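Local coordinates for protein enoyl-CoA hydratase (Mycobacterium tuberculosis, PDB 5KJP) that probably catalyses the hydration of 2-enoyl-CoA thioesters to 3-hydroxyacyl-CoA as a crotonase-family enzyme of fatty acid metabolism, at residues 17-22 with 48-53; 25-30 with 196-201; 62-67 with 192-197; 104-109 with 202-207; 127-130 with 134-137. All coordinates share one frame; numbering follows the deposited sequence.

Contact 1. Residues 17-22 with 48-53; sequences VLVEQR and ADAMDQ
Val19 meets Ala50 and Gln53 where the edge strand 17-22 lies against helix 41-56, within the beta-beta-alpha unit that opens the crotonase fold: a hairpin of strands 17-22 and 25-30, then the helix. The two branches of Val19 share the work. CG2 approaches CB of Ala50 at 4.1 Å, a plain apolar touch on a buried alanine. CG1, held anti to the backbone N (chi1 173°), instead lies 3.7 Å from OE1 of Gln53, alongside a glutamine chain that is extended along its whole length and runs past the valine in the opposite direction. That stretched chain carries the amide out of the helix to the border of the strand. There its NE2 gives a bond of 2.8 Å to a water, and the same water donates to OE1 of Gln21 at 3.2 Å, so the two glutamines are joined across solvent rather than directly. In the next shell, NE2 of Gln21 bonds to the carbonyl O of Asp23 in the hairpin turn, which fixes the end of that amide. Strand 25-30 adds to the apolar patch, with Leu26 against Val19 and Ile28 against Ala50. Glu20 points away from the helix, and Arg22 grips its carboxylate side-on with two nitrogens, one to each oxygen. NH1 reaches OE1 of Glu20 at 3.3 Å on the syn side, whereas NE of Arg22 comes to OE2 of Glu20 at 2.8 Å from above the carboxylate plane.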
# COMPACT_ATOMS: atom_id res chain seq x y z
N VAL A 17 -25.57 21.74 8.52
CA VAL A 17 -25.00 21.20 7.29
C VAL A 17 -25.72 21.83 6.11
O VAL A 17 -26.94 21.73 5.98
CB VAL A 17 -25.11 19.66 7.20
CG1 VAL A 17 -24.60 19.17 5.85
CG2 VAL A 17 -24.33 19.00 8.33
N LEU A 18 -24.96 22.52 5.25
CA LEU A 18 -25.55 23.15 4.08
C LEU A 18 -25.34 22.27 2.87
O LEU A 18 -24.31 21.60 2.75
CB LEU A 18 -24.94 24.53 3.85
CG LEU A 18 -25.07 25.51 5.01
CD1 LEU A 18 -24.17 26.71 4.78
CD2 LEU A 18 -26.52 25.94 5.16
N VAL A 19 -26.32 22.27 1.97
CA VAL A 19 -26.25 21.46 0.77
C VAL A 19 -26.65 22.29 -0.45
O VAL A 19 -27.69 22.95 -0.45
CB VAL A 19 -27.17 20.22 0.88
CG1 VAL A 19 -27.21 19.48 -0.42
CG2 VAL A 19 -26.66 19.28 1.98
N GLU A 20 -25.81 22.26 -1.48
CA GLU A 20 -26.09 22.96 -2.72
C GLU A 20 -25.83 22.06 -3.91
O GLU A 20 -24.77 21.43 -4.00
CB GLU A 20 -25.24 24.22 -2.85
CG GLU A 20 -25.52 25.01 -4.12
CD GLU A 20 -24.43 26.02 -4.44
OE1 GLU A 20 -23.62 26.33 -3.54
OE2 GLU A 20 -24.40 26.52 -5.59
N GLN A 21 -26.78 21.99 -4.83
CA GLN A 21 -26.58 21.25 -6.07
C GLN A 21 -26.09 22.18 -7.18
O GLN A 21 -26.72 23.21 -7.46
CB GLN A 21 -27.87 20.56 -6.51
CG GLN A 21 -27.79 19.94 -7.90
CD GLN A 21 -28.95 19.01 -8.20
OE1 GLN A 21 -29.90 18.92 -7.42
NE2 GLN A 21 -28.88 18.32 -9.33
N ARG A 22 -24.96 21.83 -7.78
CA ARG A 22 -24.48 22.51 -8.98
C ARG A 22 -24.38 21.49 -10.09
O ARG A 22 -23.47 20.67 -10.10
CB ARG A 22 -23.13 23.18 -8.73
CG ARG A 22 -23.17 24.24 -7.65
CD ARG A 22 -21.92 25.10 -7.63
NE ARG A 22 -21.82 25.85 -6.38
CZ ARG A 22 -20.73 26.50 -5.98
NH1 ARG A 22 -20.74 27.14 -4.82
NH2 ARG A 22 -19.64 26.50 -6.73
N ALA A 48 -25.54 12.38 6.95
CA ALA A 48 -26.20 11.15 6.52
C ALA A 48 -27.30 11.45 5.50
O ALA A 48 -27.42 10.76 4.49
CB ALA A 48 -26.78 10.42 7.73
N ASP A 49 -28.08 12.50 5.77
CA ASP A 49 -29.13 12.91 4.85
C ASP A 49 -28.57 13.31 3.49
O ASP A 49 -29.14 12.99 2.45
CB ASP A 49 -29.93 14.08 5.44
CG ASP A 49 -30.82 13.67 6.60
OD1 ASP A 49 -31.07 12.45 6.79
OD2 ASP A 49 -31.29 14.57 7.32
N ALA A 50 -27.44 14.02 3.50
CA ALA A 50 -26.79 14.46 2.26
C ALA A 50 -26.31 13.27 1.43
O ALA A 50 -26.46 13.26 0.20
CB ALA A 50 -25.62 15.39 2.58
N MSE A 51 -25.74 12.27 2.08
CA MSE A 51 -25.29 11.07 1.38
C MSE A 51 -26.48 10.29 0.81
O MSE A 51 -26.39 9.74 -0.30
CB MSE A 51 -24.44 10.18 2.30
CG MSE A 51 -23.15 10.82 2.80
SE MSE A 51 -22.07 11.70 1.41
CE MSE A 51 -20.98 12.82 2.59
N ASP A 52 -27.59 10.26 1.55
CA ASP A 52 -28.82 9.64 1.05
C ASP A 52 -29.31 10.38 -0.18
O ASP A 52 -29.76 9.77 -1.15
CB ASP A 52 -29.93 9.64 2.12
CG ASP A 52 -29.62 8.72 3.29
OD1 ASP A 52 -28.70 7.88 3.17
OD2 ASP A 52 -30.31 8.82 4.32
N GLN A 53 -29.22 11.71 -0.14
CA GLN A 53 -29.66 12.53 -1.26
C GLN A 53 -28.80 12.25 -2.49
O GLN A 53 -29.32 12.07 -3.59
CB GLN A 53 -29.59 14.01 -0.90
CG GLN A 53 -30.03 14.93 -2.02
CD GLN A 53 -29.94 16.40 -1.63
OE1 GLN A 53 -29.70 16.73 -0.47
NE2 GLN A 53 -30.12 17.28 -2.61
O HOH W 1 -30.92 16.78 -5.22

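Contact 2. Residues 25-30 with 196-201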
# COMPACT_ATOMS: atom_id res chain seq x y z
N ILE A 25 -23.32 17.84 -9.33
CA ILE A 25 -22.44 17.80 -8.16
C ILE A 25 -23.18 18.28 -6.92
O ILE A 25 -23.79 19.36 -6.91
CB ILE A 25 -21.18 18.66 -8.38
CG1 ILE A 25 -20.35 18.08 -9.53
CG2 ILE A 25 -20.34 18.71 -7.10
CD1 ILE A 25 -19.41 19.09 -10.16
N LEU A 26 -23.13 17.48 -5.86
CA LEU A 26 -23.71 17.91 -4.59
C LEU A 26 -22.62 18.46 -3.68
O LEU A 26 -21.72 17.74 -3.27
CB LEU A 26 -24.44 16.75 -3.91
CG LEU A 26 -25.38 17.21 -2.79
CD1 LEU A 26 -26.57 17.96 -3.39
CD2 LEU A 26 -25.84 16.05 -1.90
N ILE A 27 -22.70 19.75 -3.36
CA ILE A 27 -21.72 20.35 -2.45
C ILE A 27 -22.28 20.41 -1.03
O ILE A 27 -23.30 21.06 -0.77
CB ILE A 27 -21.31 21.76 -2.90
CG1 ILE A 27 -20.82 21.72 -4.35
CG2 ILE A 27 -20.24 22.33 -1.97
CD1 ILE A 27 -20.48 23.08 -4.90
N ILE A 28 -21.60 19.72 -0.12
CA ILE A 28 -22.03 19.56 1.26
C ILE A 28 -21.07 20.32 2.17
O ILE A 28 -19.87 20.05 2.18
CB ILE A 28 -22.06 18.08 1.68
CG1 ILE A 28 -22.83 17.24 0.65
CG2 ILE A 28 -22.64 17.92 3.09
CD1 ILE A 28 -22.49 15.76 0.69
N THR A 29 -21.60 21.28 2.92
CA THR A 29 -20.76 22.13 3.76
C THR A 29 -21.14 22.03 5.23
O THR A 29 -22.26 22.38 5.61
CB THR A 29 -20.86 23.60 3.31
OG1 THR A 29 -20.49 23.69 1.93
CG2 THR A 29 -19.94 24.48 4.14
N ILE A 30 -20.22 21.55 6.06
CA ILE A 30 -20.44 21.60 7.49
C ILE A 30 -20.42 23.06 7.92
O ILE A 30 -19.49 23.80 7.59
CB ILE A 30 -19.41 20.77 8.28
CG1 ILE A 30 -19.39 19.32 7.79
CG2 ILE A 30 -19.73 20.83 9.78
CD1 ILE A 30 -18.18 18.52 8.28
N ALA A 196 -10.78 23.58 -6.56
CA ALA A 196 -10.01 22.47 -7.11
C ALA A 196 -10.84 21.18 -7.10
O ALA A 196 -10.81 20.40 -8.05
CB ALA A 196 -8.71 22.28 -6.34
N ALA A 197 -11.59 20.98 -6.01
CA ALA A 197 -12.44 19.79 -5.88
C ALA A 197 -13.58 19.78 -6.90
O ALA A 197 -13.95 18.73 -7.42
CB ALA A 197 -13.00 19.70 -4.46
N ILE A 198 -14.14 20.95 -7.20
CA ILE A 198 -15.19 21.04 -8.21
C ILE A 198 -14.62 20.65 -9.58
O ILE A 198 -15.27 19.93 -10.34
CB ILE A 198 -15.82 22.45 -8.25
CG1 ILE A 198 -16.63 22.71 -6.98
CG2 ILE A 198 -16.72 22.60 -9.48
CD1 ILE A 198 -17.03 24.17 -6.80
N ALA A 199 -13.41 21.10 -9.87
CA ALA A 199 -12.75 20.73 -11.12
C ALA A 199 -12.59 19.21 -11.21
O ALA A 199 -12.86 18.61 -12.26
CB ALA A 199 -11.40 21.42 -11.25
N LEU A 200 -12.16 18.60 -10.12
CA LEU A 200 -12.04 17.14 -10.06
C LEU A 200 -13.39 16.45 -10.23
O LEU A 200 -13.52 15.50 -11.00
CB LEU A 200 -11.40 16.71 -8.73
CG LEU A 200 -11.15 15.23 -8.47
CD1 LEU A 200 -10.32 14.63 -9.60
CD2 LEU A 200 -10.44 15.06 -7.12
N ALA A 201 -14.40 16.94 -9.51
CA ALA A 201 -15.75 16.39 -9.60
C ALA A 201 -16.29 16.48 -11.03
O ALA A 201 -16.91 15.53 -11.52
CB ALA A 201 -16.68 17.12 -8.64
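Strand 25-30 and helix segment 196-201 run nearly antiparallel, their axes 10.1 Å apart at the closest and 153° between their N-to-C directions. Because the two diverge, the contact is made at the start of the strand and the later part of the helix segment: the CA atoms of Ile25 and Ala201, 7.0 Å apart, are the nearest pair. No hydrogen bond crosses; the join is made by van der Waals contacts, mostly between apolar side chains. Ile25 lays its outer chain on the methyl of Ala201, with CD1 at 3.7 Å and CG1 at 3.9 Å from CB of Ala201. The reach comes from its torsions, since CG1 stands anti to the carbonyl carbon (chi1 -64°) and CD1 continues outward in an extended chain. The same CD1 passes over the helix backbone, 4.2 Å from the carbonyl O of Ile198, and is more loosely placed against CG2 of Ile198. Two residues along the strand, Ile27 offers its CD1 to CD1 of Ile198 at 4.1 Å, the two chains crossing at about a right angle. Ala201 offers only its methyl to the strand, while Ile198 brings a longer chain from the flank of the helix. Arg22 of strand 17-22 borders this edge, touching both Ile27 and Ile198. Strand 62-67 lies beside strand 25-30, its Ile64 packing on Ile25 and Ile198. The other sheet face of strand 25-30 is taken by helix 41-56, through Leu47, Ala50 and Met51 against Ile28.

Contact 3. Residues 62-67 with 192-197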
# COMPACT_ATOMS: atom_id res chain seq x y z
N VAL A 62 -21.73 13.09 -8.29
CA VAL A 62 -20.59 13.20 -7.38
C VAL A 62 -20.94 14.17 -6.26
O VAL A 62 -21.68 15.13 -6.46
CB VAL A 62 -19.31 13.69 -8.12
CG1 VAL A 62 -18.16 13.94 -7.15
CG2 VAL A 62 -18.88 12.69 -9.20
N ALA A 63 -20.40 13.93 -5.06
CA ALA A 63 -20.53 14.89 -3.98
C ALA A 63 -19.16 15.41 -3.52
O ALA A 63 -18.14 14.73 -3.66
CB ALA A 63 -21.26 14.28 -2.80
N ILE A 64 -19.16 16.63 -3.00
CA ILE A 64 -17.99 17.20 -2.35
C ILE A 64 -18.35 17.57 -0.92
O ILE A 64 -19.36 18.23 -0.68
CB ILE A 64 -17.48 18.46 -3.08
CG1 ILE A 64 -17.13 18.13 -4.54
CG2 ILE A 64 -16.28 19.06 -2.34
CD1 ILE A 64 -16.84 19.37 -5.38
N LEU A 65 -17.52 17.12 0.02
CA LEU A 65 -17.70 17.47 1.42
C LEU A 65 -16.64 18.48 1.85
O LEU A 65 -15.45 18.26 1.63
CB LEU A 65 -17.64 16.23 2.31
CG LEU A 65 -17.59 16.50 3.82
CD1 LEU A 65 -18.90 17.17 4.30
CD2 LEU A 65 -17.32 15.21 4.58
N THR A 66 -17.08 19.57 2.46
CA THR A 66 -16.14 20.59 2.90
C THR A 66 -16.62 21.21 4.21
O THR A 66 -17.77 21.04 4.60
CB THR A 66 -15.94 21.67 1.80
OG1 THR A 66 -14.73 22.40 2.04
CG2 THR A 66 -17.14 22.62 1.73
N GLY A 67 -15.73 21.90 4.92
CA GLY A 67 -16.11 22.60 6.13
C GLY A 67 -16.14 24.09 5.88
O GLY A 67 -15.19 24.65 5.34
N THR A 192 -8.64 27.66 -1.77
CA THR A 192 -9.15 27.27 -3.09
C THR A 192 -9.41 25.77 -3.21
O THR A 192 -9.61 25.28 -4.32
CB THR A 192 -8.18 27.69 -4.23
OG1 THR A 192 -7.01 26.86 -4.20
CG2 THR A 192 -7.78 29.16 -4.11
N ALA A 193 -9.40 25.05 -2.09
CA ALA A 193 -9.59 23.60 -2.14
C ALA A 193 -10.94 23.22 -2.76
O ALA A 193 -11.02 22.29 -3.56
CB ALA A 193 -9.45 22.99 -0.75
N LEU A 194 -12.00 23.96 -2.42
CA LEU A 194 -13.32 23.64 -2.97
C LEU A 194 -13.35 23.80 -4.50
O LEU A 194 -13.91 22.96 -5.19
CB LEU A 194 -14.39 24.52 -2.32
CG LEU A 194 -15.82 24.36 -2.83
CD1 LEU A 194 -16.23 22.89 -2.84
CD2 LEU A 194 -16.79 25.18 -1.99
N ASP A 195 -12.76 24.88 -5.02
CA ASP A 195 -12.72 25.06 -6.47
C ASP A 195 -11.91 23.96 -7.15
O ASP A 195 -12.31 23.45 -8.21
CB ASP A 195 -12.14 26.43 -6.83
CG ASP A 195 -13.22 27.46 -7.13
OD1 ASP A 195 -14.40 27.07 -7.25
OD2 ASP A 195 -12.88 28.65 -7.25
N ALA A 196 -10.78 23.58 -6.56
CA ALA A 196 -10.01 22.47 -7.11
C ALA A 196 -10.84 21.18 -7.10
O ALA A 196 -10.81 20.40 -8.05
CB ALA A 196 -8.71 22.28 -6.34
N ALA A 197 -11.59 20.98 -6.01
CA ALA A 197 -12.44 19.79 -5.88
C ALA A 197 -13.58 19.78 -6.90
O ALA A 197 -13.95 18.73 -7.42
CB ALA A 197 -13.00 19.70 -4.46
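This is a buried, apolar contact of helix on sheet: the first turns of helix 193-205 rest on strand 62-67, an inner strand of the large mixed sheet. Ile64 carries the strand's side of it and uses two of its branches. CG2, which stands anti to the backbone N, touches two helix side chains, 3.9 Å from CD1 of Leu194 and 4.0 Å from CB of Ala197. CD1 of Ile64, at the end of an extended chain, rests against the helix backbone instead, 3.6 Å from both the carbonyl C and O of Ala197. The CB of Leu194 leaves the helix pointing neither at the strand nor away from it, but CG anti to the backbone N (chi1 177°) brings CD1 in to Ile64, the two chains crossing obliquely. Farther along the strand, Thr66 lies under the same helix; its hydroxyl OG1 is hydrogen-bonded to the carbonyl O of Ala108, so this polar atom is satisfied by the neighbouring strand. Ala197 also rests on Ala108, and the backbone N of Ala193, in the opening turn of the helix, is held by OE2 of Glu110. On the opposite face of the sheet helix 41-56 packs through Leu47 on Leu65 and Leu54 on Ala63. A parallel strand covered by helices on both faces is the layered alpha/beta arrangement of the crotonase core.

Contact 4. Residues 104-109 with 202-207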
# COMPACT_ATOMS: atom_id res chain seq x y z
N PRO A 104 -19.24 8.65 -6.02
CA PRO A 104 -17.97 9.21 -5.54
C PRO A 104 -18.14 10.42 -4.63
O PRO A 104 -19.02 11.26 -4.81
CB PRO A 104 -17.24 9.60 -6.84
CG PRO A 104 -17.88 8.78 -7.90
CD PRO A 104 -19.32 8.65 -7.49
N LEU A 105 -17.28 10.47 -3.61
CA LEU A 105 -17.25 11.56 -2.66
C LEU A 105 -15.85 12.12 -2.57
O LEU A 105 -14.88 11.39 -2.34
CB LEU A 105 -17.73 11.09 -1.29
CG LEU A 105 -17.63 12.10 -0.15
CD1 LEU A 105 -18.54 13.31 -0.39
CD2 LEU A 105 -17.97 11.40 1.17
N ILE A 106 -15.74 13.43 -2.74
CA ILE A 106 -14.48 14.14 -2.61
C ILE A 106 -14.50 15.00 -1.35
O ILE A 106 -15.46 15.75 -1.13
CB ILE A 106 -14.21 15.05 -3.83
CG1 ILE A 106 -14.20 14.23 -5.12
CG2 ILE A 106 -12.91 15.83 -3.65
CD1 ILE A 106 -14.51 15.06 -6.36
N ALA A 107 -13.47 14.90 -0.52
CA ALA A 107 -13.34 15.82 0.61
C ALA A 107 -12.47 17.02 0.22
O ALA A 107 -11.35 16.83 -0.26
CB ALA A 107 -12.77 15.11 1.84
N ALA A 108 -12.99 18.23 0.41
CA ALA A 108 -12.23 19.45 0.14
C ALA A 108 -11.79 20.07 1.45
O ALA A 108 -12.58 20.69 2.16
CB ALA A 108 -13.06 20.44 -0.68
N VAL A 109 -10.50 19.91 1.76
CA VAL A 109 -9.99 20.21 3.09
C VAL A 109 -9.23 21.53 3.15
O VAL A 109 -8.29 21.76 2.39
CB VAL A 109 -9.06 19.08 3.59
CG1 VAL A 109 -8.45 19.43 4.95
CG2 VAL A 109 -9.83 17.75 3.65
N GLU A 202 -16.05 17.60 -11.69
CA GLU A 202 -16.53 17.79 -13.06
C GLU A 202 -15.88 16.81 -14.02
O GLU A 202 -16.51 16.35 -14.97
CB GLU A 202 -16.32 19.24 -13.52
CG GLU A 202 -17.34 20.21 -12.94
CD GLU A 202 -17.06 21.66 -13.27
OE1 GLU A 202 -15.97 21.96 -13.81
OE2 GLU A 202 -17.93 22.51 -12.99
N LYS A 203 -14.61 16.47 -13.79
CA LYS A 203 -13.95 15.47 -14.61
C LYS A 203 -14.64 14.11 -14.46
O LYS A 203 -14.84 13.39 -15.44
CB LYS A 203 -12.46 15.37 -14.26
CG LYS A 203 -11.65 16.59 -14.70
CD LYS A 203 -10.29 16.66 -14.02
CE LYS A 203 -9.32 15.64 -14.60
NZ LYS A 203 -9.17 15.75 -16.08
N ILE A 204 -15.04 13.79 -13.24
CA ILE A 204 -15.71 12.52 -12.98
C ILE A 204 -17.16 12.50 -13.46
O ILE A 204 -17.63 11.50 -14.01
CB ILE A 204 -15.64 12.19 -11.48
CG1 ILE A 204 -14.18 12.01 -11.05
CG2 ILE A 204 -16.42 10.92 -11.18
CD1 ILE A 204 -13.97 11.97 -9.54
N THR A 205 -17.88 13.61 -13.30
CA THR A 205 -19.27 13.66 -13.76
C THR A 205 -19.37 13.62 -15.29
O THR A 205 -20.42 13.30 -15.84
CB THR A 205 -20.02 14.92 -13.25
OG1 THR A 205 -19.39 16.10 -13.77
CG2 THR A 205 -20.01 14.97 -11.74
N ALA A 206 -18.27 13.93 -15.97
CA ALA A 206 -18.25 13.90 -17.43
C ALA A 206 -18.15 12.47 -17.95
O ALA A 206 -18.37 12.21 -19.13
CB ALA A 206 -17.11 14.74 -17.98
N ASN A 207 -17.80 11.54 -17.06
CA ASN A 207 -17.62 10.15 -17.46
C ASN A 207 -18.90 9.35 -17.22
O ASN A 207 -19.83 9.85 -16.58
CB ASN A 207 -16.43 9.55 -16.71
CG ASN A 207 -15.11 10.18 -17.15
OD1 ASN A 207 -15.01 10.70 -18.26
ND2 ASN A 207 -14.11 10.16 -16.27
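Ile204 stands over Pro104 and Ile106 with one branch turned to each. Its CG2, anti to the backbone N, comes 4.2 Å from CG of Pro104; the two side chains slide past each other in opposite directions, and CG is the ring atom met. Its other branch leaves with CG1 anti to the carbonyl carbon (chi1 -63°) and runs on extended, which takes CD1 of Ile204 to 4.5 Å from CD1 of Ile106, a light touch, with the end of Ile204 coming against the flank of the Ile106 methyl. Pro104, just before the strand, and Ile106 within it both point toward the helix, while Leu105 between them faces the other way. The CA atoms of Pro104 and Ile204 are 8.5 Å apart, a spacing bridged by side chains without any hydrogen bond. Around this patch Ile106 also packs on Ala197, Leu200 and Ala201 of the same helix, and Val62 and Leu126 of the flanking strands touch Ile204. A second subunit then closes over it, its Leu168 packing on Pro104 and its Thr169 on Ile204, while NZ of Lys203 makes a salt bridge to OD1 of Asp171 of that subunit and ND2 of Asn207 a hydrogen bond to the carbonyl O of its Leu168. The sheet core thus passes directly into a subunit interface, consistent with the trimer that is the assembly unit of crotonases.

Contact 5. Residues 127-130 with 134-137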
# COMPACT_ATOMS: atom_id res chain seq x y z
N ILE A 127 -9.32 13.12 -1.85
CA ILE A 127 -9.09 14.28 -1.01
C ILE A 127 -8.36 15.39 -1.76
O ILE A 127 -7.29 15.17 -2.34
CB ILE A 127 -8.29 13.92 0.26
CG1 ILE A 127 -9.05 12.88 1.10
CG2 ILE A 127 -8.00 15.18 1.09
CD1 ILE A 127 -8.25 12.32 2.29
N VAL A 128 -8.97 16.56 -1.77
CA VAL A 128 -8.32 17.78 -2.22
C VAL A 128 -8.03 18.61 -0.98
O VAL A 128 -8.93 18.86 -0.17
CB VAL A 128 -9.20 18.58 -3.19
CG1 VAL A 128 -8.52 19.89 -3.59
CG2 VAL A 128 -9.51 17.72 -4.42
N ALA A 129 -6.78 19.01 -0.79
CA ALA A 129 -6.43 19.73 0.43
C ALA A 129 -5.60 20.97 0.16
O ALA A 129 -4.70 20.96 -0.69
CB ALA A 129 -5.69 18.80 1.40
N ALA A 130 -5.90 22.04 0.89
CA ALA A 130 -5.09 23.25 0.84
C ALA A 130 -3.67 22.94 1.30
O ALA A 130 -3.47 22.09 2.16
CB ALA A 130 -5.71 24.35 1.69
N ALA A 134 -3.98 20.45 7.49
CA ALA A 134 -3.33 19.35 8.21
C ALA A 134 -4.34 18.30 8.65
O ALA A 134 -5.51 18.61 8.91
CB ALA A 134 -2.57 19.87 9.40
N PHE A 135 -3.86 17.06 8.73
CA PHE A 135 -4.64 15.91 9.17
C PHE A 135 -4.06 15.38 10.48
O PHE A 135 -3.01 15.84 10.92
CB PHE A 135 -4.63 14.81 8.10
CG PHE A 135 -5.17 15.27 6.78
CD1 PHE A 135 -4.37 15.97 5.89
CD2 PHE A 135 -6.49 15.03 6.44
CE1 PHE A 135 -4.87 16.41 4.67
CE2 PHE A 135 -7.00 15.46 5.22
CZ PHE A 135 -6.19 16.16 4.34
N GLY A 136 -4.73 14.42 11.09
CA GLY A 136 -4.20 13.79 12.28
C GLY A 136 -5.26 13.00 13.01
O GLY A 136 -6.47 13.26 12.88
N ILE A 137 -4.79 12.03 13.79
CA ILE A 137 -5.66 11.25 14.67
C ILE A 137 -5.03 11.24 16.07
O ILE A 137 -4.34 10.29 16.45
CB ILE A 137 -5.89 9.82 14.14
CG1 ILE A 137 -4.59 9.23 13.57
CG2 ILE A 137 -6.96 9.83 13.03
CD1 ILE A 137 -4.70 7.73 13.22
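The backbone N of Ile127, whose side chain meets Phe135, is hydrogen-bonded to OD1 of Asn185. This anchors the strand beside the ring contact. CG2 of Ile127 lies 3.8 Å from CZ of Phe135, the two side chains sliding past each other in opposite directions. Two residues on, CB of Ala129 comes up at the ring edge near its plane, 4.0 Å from CZ and 4.1 Å from CE1 of Phe135. The ring reaches there because CG is anti to the carbonyl carbon (chi1 -58°), which sends its far corner toward the strand. Strands 126-130 and 134-136, though only a short turn apart, belong to different sheets: the first to the large sheet, the second to the small one with 112-114 and 173-174. Such a pair of sheets packed against each other is a mark of the crotonase fold, and Phe135 spans the gap between them. Val109, Val184 and Thr118 also pack on this ring, while Ala121 and Arg157 border Ile127. Just past the ring, the backbone N of Gly136 is hydrogen-bonded to OG1 of Thr118, at backbone angles (phi 165°, psi 156°) where a CB would be jammed against the carbonyl O of Phe135, which calls for glycine.

Contacts 2, 3 and 4 follow one helix, 193-205, over neighbouring strands of the same sheet; the centres of 2 and 3 are 4 Å apart, those of 3 and 4 8 Å. Backbone bonds tie their strands, as between Ile28 N and Ile64 O (2.7 Å) and between Leu65 N and Ile106 O (2.7 Å), both probable. Contact 1 lies on the other face of the sheet, yet CE of the selenomethionine Met51 reaches Leu105 CD2 of contact 4 at 3.6 Å. Contact 5, about 21 Å from contact 1 between centres, is nested within the loops closed by contacts 2, 3 and 4, and joins contact 4 by a probable bond from Val109 N to Val128 O (2.7 Å).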